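Local atomic coordinates of TqaA (Penicillium aethiopicum, PDB entry 5DLK), a protein that probably makes peptides as a nonribosomal synthetase, its terminal condensation-like domain, the part modelled here, probably closing the carrier-bound chain into a ring. Residues A[280-285]-A[352-357]; A[286-291]-A[386-391]; A[333-338]-A[347-352]. One frame throughout, in Å; residues are numbered along the deposited sequence.

Contact 1: A[280-285]-A[352-357]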
loop_
_atom_site.group_PDB
_atom_site.type_symbol
_atom_site.label_atom_id
_atom_site.label_comp_id
_atom_site.label_asym_id
_atom_site.label_seq_id
_atom_site.Cartn_x
_atom_site.Cartn_y
_atom_site.Cartn_z
ATOM N N GLY A 280 14.825 -21.303 7.036
ATOM C CA GLY A 280 13.515 -21.127 7.628
ATOM C C GLY A 280 13.163 -19.694 7.998
ATOM O O GLY A 280 12.030 -19.417 8.377
ATOM N N ILE A 281 14.128 -18.788 7.890
ATOM C CA ILE A 281 13.931 -17.382 8.265
ATOM C C ILE A 281 13.787 -16.479 7.041
ATOM O O ILE A 281 14.627 -16.516 6.145
ATOM C CB ILE A 281 15.106 -16.866 9.113
ATOM C CG1 ILE A 281 15.216 -17.658 10.430
ATOM C CG2 ILE A 281 14.971 -15.358 9.388
ATOM C CD1 ILE A 281 13.951 -17.632 11.268
ATOM N N THR A 282 12.729 -15.667 7.006
ATOM C CA THR A 282 12.503 -14.773 5.882
ATOM C C THR A 282 13.225 -13.441 6.025
ATOM O O THR A 282 13.679 -13.066 7.110
ATOM C CB THR A 282 11.007 -14.463 5.693
ATOM O OG1 THR A 282 10.536 -13.673 6.799
ATOM C CG2 THR A 282 10.205 -15.751 5.583
ATOM N N MET A 283 13.329 -12.734 4.906
ATOM C CA MET A 283 13.957 -11.427 4.896
ATOM C C MET A 283 13.150 -10.450 5.756
ATOM O O MET A 283 13.725 -9.636 6.466
ATOM C CB MET A 283 14.085 -10.890 3.456
ATOM C CG MET A 283 14.981 -9.643 3.349
ATOM S SD MET A 283 16.695 -9.953 3.805
ATOM C CE MET A 283 17.196 -10.989 2.417
ATOM N N ALA A 284 11.825 -10.530 5.695
ATOM C CA ALA A 284 10.999 -9.638 6.515
ATOM C C ALA A 284 11.305 -9.824 8.006
ATOM O O ALA A 284 11.392 -8.851 8.754
ATOM C CB ALA A 284 9.516 -9.877 6.250
ATOM N N THR A 285 11.466 -11.074 8.423
ATOM C CA THR A 285 11.824 -11.386 9.808
ATOM C C THR A 285 13.146 -10.759 10.205
ATOM O O THR A 285 13.290 -10.181 11.285
ATOM C CB THR A 285 11.880 -12.915 10.016
ATOM O OG1 THR A 285 10.551 -13.418 9.897
ATOM C CG2 THR A 285 12.416 -13.283 11.415
ATOM N N HIS A 352 11.592 -16.214 17.087
ATOM C CA HIS A 352 10.521 -15.572 17.841
ATOM C C HIS A 352 9.847 -14.489 17.007
ATOM O O HIS A 352 8.615 -14.410 16.955
ATOM C CB HIS A 352 11.052 -14.988 19.156
ATOM C CG HIS A 352 10.051 -14.146 19.900
ATOM N ND1 HIS A 352 8.909 -14.672 20.471
ATOM C CD2 HIS A 352 10.032 -12.819 20.170
ATOM C CE1 HIS A 352 8.220 -13.696 21.046
ATOM N NE2 HIS A 352 8.891 -12.565 20.895
ATOM N N THR A 353 10.648 -13.646 16.364
ATOM C CA THR A 353 10.096 -12.540 15.582
ATOM C C THR A 353 9.210 -13.094 14.470
ATOM O O THR A 353 8.136 -12.549 14.171
ATOM C CB THR A 353 11.222 -11.651 15.003
ATOM O OG1 THR A 353 11.964 -11.095 16.096
ATOM C CG2 THR A 353 10.656 -10.506 14.177
ATOM N N GLN A 354 9.638 -14.205 13.880
ATOM C CA GLN A 354 8.872 -14.743 12.776
ATOM C C GLN A 354 7.537 -15.290 13.272
ATOM O O GLN A 354 6.502 -15.031 12.682
ATOM C CB GLN A 354 9.654 -15.820 12.022
ATOM C CG GLN A 354 8.964 -16.254 10.711
ATOM C CD GLN A 354 9.977 -16.740 9.691
ATOM O OE1 GLN A 354 10.848 -15.981 9.256
ATOM N NE2 GLN A 354 9.892 -18.020 9.328
ATOM N N THR A 355 7.547 -16.017 14.385
ATOM C CA THR A 355 6.267 -16.513 14.870
ATOM C C THR A 355 5.387 -15.384 15.424
ATOM O O THR A 355 4.170 -15.495 15.399
ATOM C CB THR A 355 6.467 -17.645 15.906
ATOM O OG1 THR A 355 7.300 -17.201 16.956
ATOM C CG2 THR A 355 7.162 -18.823 15.252
ATOM N N GLN A 356 5.968 -14.272 15.877
ATOM C CA GLN A 356 5.137 -13.148 16.315
ATOM C C GLN A 356 4.374 -12.518 15.154
ATOM O O GLN A 356 3.395 -11.803 15.367
ATOM C CB GLN A 356 5.980 -12.093 17.043
ATOM C CG GLN A 356 6.442 -12.579 18.430
ATOM C CD GLN A 356 5.250 -12.848 19.360
ATOM O OE1 GLN A 356 4.795 -13.988 19.495
ATOM N NE2 GLN A 356 4.754 -11.799 20.008
ATOM N N TYR A 357 4.823 -12.797 13.928
ATOM C CA TYR A 357 4.055 -12.475 12.720
ATOM C C TYR A 357 3.104 -13.620 12.329
ATOM O O TYR A 357 1.931 -13.384 12.049
ATOM C CB TYR A 357 5.023 -12.164 11.569
ATOM C CG TYR A 357 4.421 -12.279 10.188
ATOM C CD1 TYR A 357 3.375 -11.446 9.790
ATOM C CD2 TYR A 357 4.925 -13.189 9.271
ATOM C CE1 TYR A 357 2.833 -11.530 8.511
ATOM C CE2 TYR A 357 4.385 -13.286 7.999
ATOM C CZ TYR A 357 3.343 -12.463 7.628
ATOM O OH TYR A 357 2.817 -12.562 6.356
#
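Thr-285 and Gln-354 have the nearest CA atoms of the two segments, 5.4 Å apart, where the start of helix 283-299 lies against the side of helix 346-358. Residues 280-282 form a loop that leads into the first helix with Thr-282 at the N-cap position, while 352-357 is helical throughout. This is a helix N-terminus docked on a second helix within a condensation-type domain, and both Thr-282 and Tyr-357 belong to the phosphopantetheine site seen for this protein, although no such ligand is bound here.

Gln-354 carries the contact. Its CG is anti to the backbone N (chi1 -171°), and the extended chain beyond it sets the carboxamide against the loop. There Gln-354 OE1 accepts two good hydrogen bonds in its carbonyl plane, both on lone pairs: Thr-282 N at 2.9 Å, almost straight, and Thr-285 OG1 at 2.7 Å. Thr-282 OG1 is 3.4 Å from Gln-354 OE1, a weak bond at most, since its proton may go to Thr-285 OG1 instead. Gln-354 NE2 donates to Gly-280 O at 2.7 Å, a bond running nearly along that C=O axis. With both ends engaged the amide is held against rotation, and donors at the start of a helix would probably polarise OE1. A leucine in place of Gln-354 would probably leave Gly-280 O, Thr-282 N and Thr-285 OG1 without these side-chain mates and the lead-in loop less firmly held.

Ile-281 crosses Gln-354 obliquely, Ile-281 CD1 lying 4.1 Å from Gln-354 OE1. Thr-353, whose OG1 bonds to Leu-349 O, meets Thr-285 beside the amide: Thr-353 CB lies 4.1 Å from Thr-285 CG2, and its methyl CG2 is 3.9 Å from Thr-285 O.

Contact 2: A[286-291]-A[386-391]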
loop_
_atom_site.group_PDB
_atom_site.type_symbol
_atom_site.label_atom_id
_atom_site.label_comp_id
_atom_site.label_asym_id
_atom_site.label_seq_id
_atom_site.Cartn_x
_atom_site.Cartn_y
_atom_site.Cartn_z
ATOM N N LEU A 286 14.128 -10.884 9.324
ATOM C CA LEU A 286 15.447 -10.328 9.586
ATOM C C LEU A 286 15.362 -8.809 9.797
ATOM O O LEU A 286 15.926 -8.267 10.743
ATOM C CB LEU A 286 16.393 -10.676 8.427
ATOM C CG LEU A 286 17.845 -10.236 8.583
ATOM C CD1 LEU A 286 18.443 -10.821 9.857
ATOM C CD2 LEU A 286 18.633 -10.728 7.382
ATOM N N VAL A 287 14.607 -8.121 8.940
ATOM C CA VAL A 287 14.464 -6.688 9.081
ATOM C C VAL A 287 13.719 -6.306 10.370
ATOM O O VAL A 287 14.101 -5.370 11.084
ATOM C CB VAL A 287 13.708 -6.094 7.879
ATOM C CG1 VAL A 287 13.416 -4.627 8.131
ATOM C CG2 VAL A 287 14.521 -6.312 6.591
ATOM N N LYS A 288 12.641 -7.021 10.657
ATOM C CA LYS A 288 11.838 -6.690 11.834
ATOM C C LYS A 288 12.554 -7.053 13.136
ATOM O O LYS A 288 12.415 -6.339 14.139
ATOM C CB LYS A 288 10.466 -7.375 11.720
ATOM C CG LYS A 288 9.664 -6.664 10.611
ATOM C CD LYS A 288 8.535 -7.518 10.078
ATOM C CE LYS A 288 7.903 -6.815 8.856
ATOM N NZ LYS A 288 6.751 -7.602 8.289
ATOM N N ALA A 289 13.322 -8.147 13.132
ATOM C CA ALA A 289 14.110 -8.501 14.320
ATOM C C ALA A 289 15.170 -7.455 14.585
ATOM O O ALA A 289 15.422 -7.100 15.735
ATOM C CB ALA A 289 14.760 -9.864 14.162
ATOM N N ALA A 290 15.802 -6.954 13.520
ATOM C CA ALA A 290 16.816 -5.923 13.687
ATOM C C ALA A 290 16.194 -4.662 14.300
ATOM O O ALA A 290 16.768 -4.019 15.190
ATOM C CB ALA A 290 17.488 -5.592 12.324
ATOM N N THR A 291 15.014 -4.310 13.809
ATOM C CA THR A 291 14.285 -3.157 14.319
ATOM C C THR A 291 13.921 -3.356 15.803
ATOM O O THR A 291 14.016 -2.415 16.607
ATOM C CB THR A 291 13.021 -2.905 13.484
ATOM O OG1 THR A 291 13.415 -2.646 12.126
ATOM C CG2 THR A 291 12.246 -1.698 14.026
ATOM N N LEU A 386 5.892 3.977 14.439
ATOM C CA LEU A 386 6.919 3.381 13.591
ATOM C C LEU A 386 6.305 2.228 12.833
ATOM O O LEU A 386 5.652 1.364 13.425
ATOM C CB LEU A 386 8.113 2.885 14.423
ATOM C CG LEU A 386 9.177 2.162 13.602
ATOM C CD1 LEU A 386 9.938 3.158 12.729
ATOM C CD2 LEU A 386 10.144 1.408 14.530
ATOM N N ILE A 387 6.469 2.219 11.514
ATOM C CA ILE A 387 5.921 1.141 10.712
ATOM C C ILE A 387 7.006 0.566 9.815
ATOM O O ILE A 387 7.621 1.286 9.031
ATOM C CB ILE A 387 4.741 1.605 9.838
ATOM C CG1 ILE A 387 3.686 2.295 10.709
ATOM C CG2 ILE A 387 4.165 0.410 9.032
ATOM C CD1 ILE A 387 2.458 2.781 9.947
ATOM N N VAL A 388 7.221 -0.738 9.935
ATOM C CA VAL A 388 8.212 -1.437 9.131
ATOM C C VAL A 388 7.516 -2.208 8.018
ATOM O O VAL A 388 6.610 -3.022 8.265
ATOM C CB VAL A 388 9.034 -2.388 9.976
ATOM C CG1 VAL A 388 9.991 -3.195 9.102
ATOM C CG2 VAL A 388 9.780 -1.585 11.054
ATOM N N GLN A 389 7.931 -1.936 6.785
ATOM C CA GLN A 389 7.308 -2.556 5.614
ATOM C C GLN A 389 8.380 -3.196 4.736
ATOM O O GLN A 389 9.125 -2.486 4.045
ATOM C CB GLN A 389 6.526 -1.528 4.803
ATOM C CG GLN A 389 5.777 -2.139 3.602
ATOM C CD GLN A 389 4.729 -1.198 3.036
ATOM O OE1 GLN A 389 3.992 -0.532 3.784
ATOM N NE2 GLN A 389 4.634 -1.148 1.710
ATOM N N HIS A 390 8.452 -4.523 4.751
ATOM C CA HIS A 390 9.369 -5.224 3.857
ATOM C C HIS A 390 8.674 -5.474 2.521
ATOM O O HIS A 390 7.564 -6.018 2.477
ATOM C CB HIS A 390 9.838 -6.556 4.434
ATOM C CG HIS A 390 10.735 -7.287 3.494
ATOM N ND1 HIS A 390 11.935 -6.758 3.069
ATOM C CD2 HIS A 390 10.567 -8.442 2.811
ATOM C CE1 HIS A 390 12.495 -7.588 2.208
ATOM N NE2 HIS A 390 11.691 -8.626 2.044
ATOM N N GLN A 391 9.320 -5.070 1.436
ATOM C CA GLN A 391 8.696 -5.120 0.118
ATOM C C GLN A 391 8.967 -6.441 -0.586
ATOM O O GLN A 391 9.764 -6.488 -1.515
ATOM C CB GLN A 391 9.210 -3.956 -0.743
ATOM C CG GLN A 391 9.055 -2.589 -0.093
ATOM C CD GLN A 391 7.640 -2.040 -0.146
ATOM O OE1 GLN A 391 6.666 -2.729 0.161
ATOM N NE2 GLN A 391 7.526 -0.773 -0.525
HETATM O O HOH W 1 6.192 -6.035 5.921
#
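Val-287, Lys-288 and Thr-291 of the helix meet Val-388 of the strand mainly through apolar carbon. Val-388 CG1 takes two partners, Val-287 CG1 at 3.8 Å and the aliphatic part of Lys-288 through CG. Its other methyl, CG2, packs 3.9 Å from Thr-291 CG2, which also meets Leu-386 CD2 tip to tip at 3.8 Å. Thr-291 can turn this methyl to the strand because its OG1, lying beside its own backbone N (chi1 -60°), donates back to Val-287 O at 3.0 Å. At the far end Val-287 CG2 comes obliquely to the His-390 ring.

The polar link goes through one water. Lys-288, extended beyond CG, runs alongside Val-388, pointing the other way, and delivers NZ to the water at 2.9 Å; the same water accepts from His-390 N at 3.0 Å. NZ is also bonded to His-308 ND1, and His-390 ND1 to Thr-426 OG1.

The axes of 286-291 and 386-390 come within 9.1 Å, at 157° between their directions. Strand 386-390 is an inner strand of the six-stranded mixed sheet, between 303-310 and 422-428, and a helix packed on it in this way belongs to the CoA-acyltransferase-like fold of condensation domains.

Contact 3: A[333-338]-A[347-352]; sequences LRVTFP and MDLLHH
Arg-334 O passes 4.3 Å from His-352 NE2 and is itself taken by Gln-356 NE2. Next along the strand, Val-335 CG1 touches two residues of helix 346-358. The Val-335 and Leu-349 side chains cross at about a right angle, Val-335 CG1 to Leu-349 CD1 3.8 Å, and the His-352 ring atom CD2 is 3.9 Å from the same Val-335 CG1.

Thr-336 makes the polar bond of the contact. Its backbone N donates to His-352 NE2 at 3.0 Å, with an N-H...N angle of 174° and the donor 18° out of the ring plane. NE2 acts as an acceptor here, so the ring is probably neutral with its proton on ND1. Strand 329-336 is an outermost strand of the six-stranded mixed sheet, and the backbone of Val-335 bonds to its neighbour 303-310; the helix, running back at 149° between the segment axes, thus gives an edge-strand N-H a side-chain partner. His-352 CG is anti to the backbone N, which carries the ring out from the helix to the strand.

Phe-337 follows, with CE2 at 3.7 Å from Leu-349 CD1 in an oblique approach. Its side chain also touches Ser-296 of helix 283-299.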
loop_
_atom_site.group_PDB
_atom_site.type_symbol
_atom_site.label_atom_id
_atom_site.label_comp_id
_atom_site.label_asym_id
_atom_site.label_seq_id
_atom_site.Cartn_x
_atom_site.Cartn_y
_atom_site.Cartn_z
ATOM N N LEU A 333 3.182 -5.401 15.926
ATOM C CA LEU A 333 4.088 -6.521 16.028
ATOM C C LEU A 333 4.733 -6.406 17.391
ATOM O O LEU A 333 5.318 -5.372 17.713
ATOM C CB LEU A 333 5.152 -6.473 14.914
ATOM C CG LEU A 333 6.163 -7.622 14.982
ATOM C CD1 LEU A 333 5.445 -8.970 14.818
ATOM C CD2 LEU A 333 7.226 -7.414 13.895
ATOM N N ARG A 334 4.606 -7.456 18.194
ATOM C CA ARG A 334 5.187 -7.475 19.528
ATOM C C ARG A 334 6.373 -8.419 19.580
ATOM O O ARG A 334 6.268 -9.575 19.143
ATOM C CB ARG A 334 4.131 -7.923 20.554
ATOM C CG ARG A 334 4.661 -7.936 21.987
ATOM C CD ARG A 334 3.568 -8.420 22.939
ATOM N NE ARG A 334 3.983 -8.273 24.331
ATOM C CZ ARG A 334 3.205 -8.593 25.358
ATOM N NH1 ARG A 334 1.988 -9.068 25.131
ATOM N NH2 ARG A 334 3.645 -8.429 26.603
ATOM N N VAL A 335 7.481 -7.945 20.126
ATOM C CA VAL A 335 8.670 -8.777 20.284
ATOM C C VAL A 335 9.086 -8.736 21.744
ATOM O O VAL A 335 9.354 -7.665 22.302
ATOM C CB VAL A 335 9.820 -8.311 19.361
ATOM C CG1 VAL A 335 11.082 -9.159 19.575
ATOM C CG2 VAL A 335 9.359 -8.349 17.912
ATOM N N THR A 336 9.154 -9.913 22.356
ATOM C CA THR A 336 9.419 -9.998 23.786
ATOM C C THR A 336 10.697 -10.788 24.002
ATOM O O THR A 336 10.766 -11.975 23.649
ATOM C CB THR A 336 8.287 -10.675 24.543
ATOM O OG1 THR A 336 8.332 -12.080 24.281
ATOM C CG2 THR A 336 6.942 -10.127 24.109
ATOM N N PHE A 337 11.672 -10.130 24.607
ATOM C CA PHE A 337 12.985 -10.715 24.885
ATOM C C PHE A 337 13.003 -11.346 26.263
ATOM O O PHE A 337 12.431 -10.791 27.191
ATOM C CB PHE A 337 14.068 -9.643 24.833
ATOM C CG PHE A 337 14.177 -8.939 23.513
ATOM C CD1 PHE A 337 13.293 -7.915 23.170
ATOM C CD2 PHE A 337 15.212 -9.263 22.636
ATOM C CE1 PHE A 337 13.415 -7.247 21.958
ATOM C CE2 PHE A 337 15.339 -8.606 21.423
ATOM C CZ PHE A 337 14.437 -7.588 21.084
ATOM N N PRO A 338 13.697 -12.481 26.416
ATOM C CA PRO A 338 13.795 -13.079 27.754
ATOM C C PRO A 338 14.813 -12.343 28.634
ATOM O O PRO A 338 15.535 -11.472 28.163
ATOM C CB PRO A 338 14.266 -14.514 27.459
ATOM C CG PRO A 338 15.098 -14.385 26.251
ATOM C CD PRO A 338 14.375 -13.294 25.397
ATOM N N MET A 347 19.650 -16.251 16.417
ATOM C CA MET A 347 18.692 -17.199 15.854
ATOM C C MET A 347 17.394 -17.294 16.676
ATOM O O MET A 347 16.309 -17.412 16.111
ATOM C CB MET A 347 19.312 -18.596 15.744
ATOM C CG MET A 347 18.562 -19.470 14.756
ATOM S SD MET A 347 18.898 -18.867 13.066
ATOM C CE MET A 347 20.545 -19.554 12.854
ATOM N N ASP A 348 17.534 -17.272 17.998
ATOM C CA ASP A 348 16.380 -17.345 18.905
ATOM C C ASP A 348 15.478 -16.140 18.672
ATOM O O ASP A 348 14.251 -16.265 18.655
ATOM C CB ASP A 348 16.823 -17.392 20.370
ATOM C CG ASP A 348 17.625 -18.656 20.708
ATOM O OD1 ASP A 348 17.222 -19.734 20.249
ATOM O OD2 ASP A 348 18.643 -18.559 21.423
ATOM N N LEU A 349 16.090 -14.969 18.510
ATOM C CA LEU A 349 15.317 -13.756 18.243
ATOM C C LEU A 349 14.638 -13.852 16.883
ATOM O O LEU A 349 13.472 -13.468 16.734
ATOM C CB LEU A 349 16.221 -12.506 18.323
ATOM C CG LEU A 349 15.569 -11.225 17.801
ATOM C CD1 LEU A 349 14.335 -10.895 18.632
ATOM C CD2 LEU A 349 16.573 -10.055 17.810
ATOM N N LEU A 350 15.353 -14.359 15.878
ATOM C CA LEU A 350 14.760 -14.459 14.541
ATOM C C LEU A 350 13.535 -15.399 14.561
ATOM O O LEU A 350 12.498 -15.075 14.001
ATOM C CB LEU A 350 15.785 -14.955 13.527
ATOM C CG LEU A 350 16.918 -13.942 13.295
ATOM C CD1 LEU A 350 18.026 -14.569 12.436
ATOM C CD2 LEU A 350 16.350 -12.713 12.610
ATOM N N HIS A 351 13.666 -16.550 15.218
ATOM C CA HIS A 351 12.545 -17.496 15.266
ATOM C C HIS A 351 11.340 -16.897 15.974
ATOM O O HIS A 351 10.203 -17.051 15.511
ATOM C CB HIS A 351 12.957 -18.818 15.941
ATOM C CG HIS A 351 13.688 -19.738 15.015
ATOM N ND1 HIS A 351 13.171 -20.123 13.796
ATOM C CD2 HIS A 351 14.906 -20.321 15.110
ATOM C CE1 HIS A 351 14.037 -20.914 13.185
ATOM N NE2 HIS A 351 15.097 -21.049 13.960
ATOM N N HIS A 352 11.592 -16.214 17.087
ATOM C CA HIS A 352 10.521 -15.572 17.841
ATOM C C HIS A 352 9.847 -14.489 17.007
ATOM O O HIS A 352 8.615 -14.410 16.955
ATOM C CB HIS A 352 11.052 -14.988 19.156
ATOM C CG HIS A 352 10.051 -14.146 19.900
ATOM N ND1 HIS A 352 8.909 -14.672 20.471
ATOM C CD2 HIS A 352 10.032 -12.819 20.170
ATOM C CE1 HIS A 352 8.220 -13.696 21.046
ATOM N NE2 HIS A 352 8.891 -12.565 20.895
#

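How the contacts relate
The three contacts are built on two helices and one sheet. Contacts 1 and 2 lie 10 Å apart between centres and use successive turns of helix 283-299; Met-283 CG of the first comes 3.4 Å from His-390 CE1 of the second. Contacts 1 and 3, 9 Å apart between centres, share His-352 and helix 346-358, and Thr-285 CG2 packs 3.1 Å from Leu-350 O. Contact 3 is nested in the loops closed by both others. Contact 1 holds Thr-282 and Tyr-357 of the phosphopantetheine site, unoccupied in this model, and contact 2 lies beside it. Between nearest side-chain atoms, Thr-282 is about 7 Å from Asn-392, and Tyr-357 about 5 Å from Lys-288 and about 9 Å from Val-335 of contact 3.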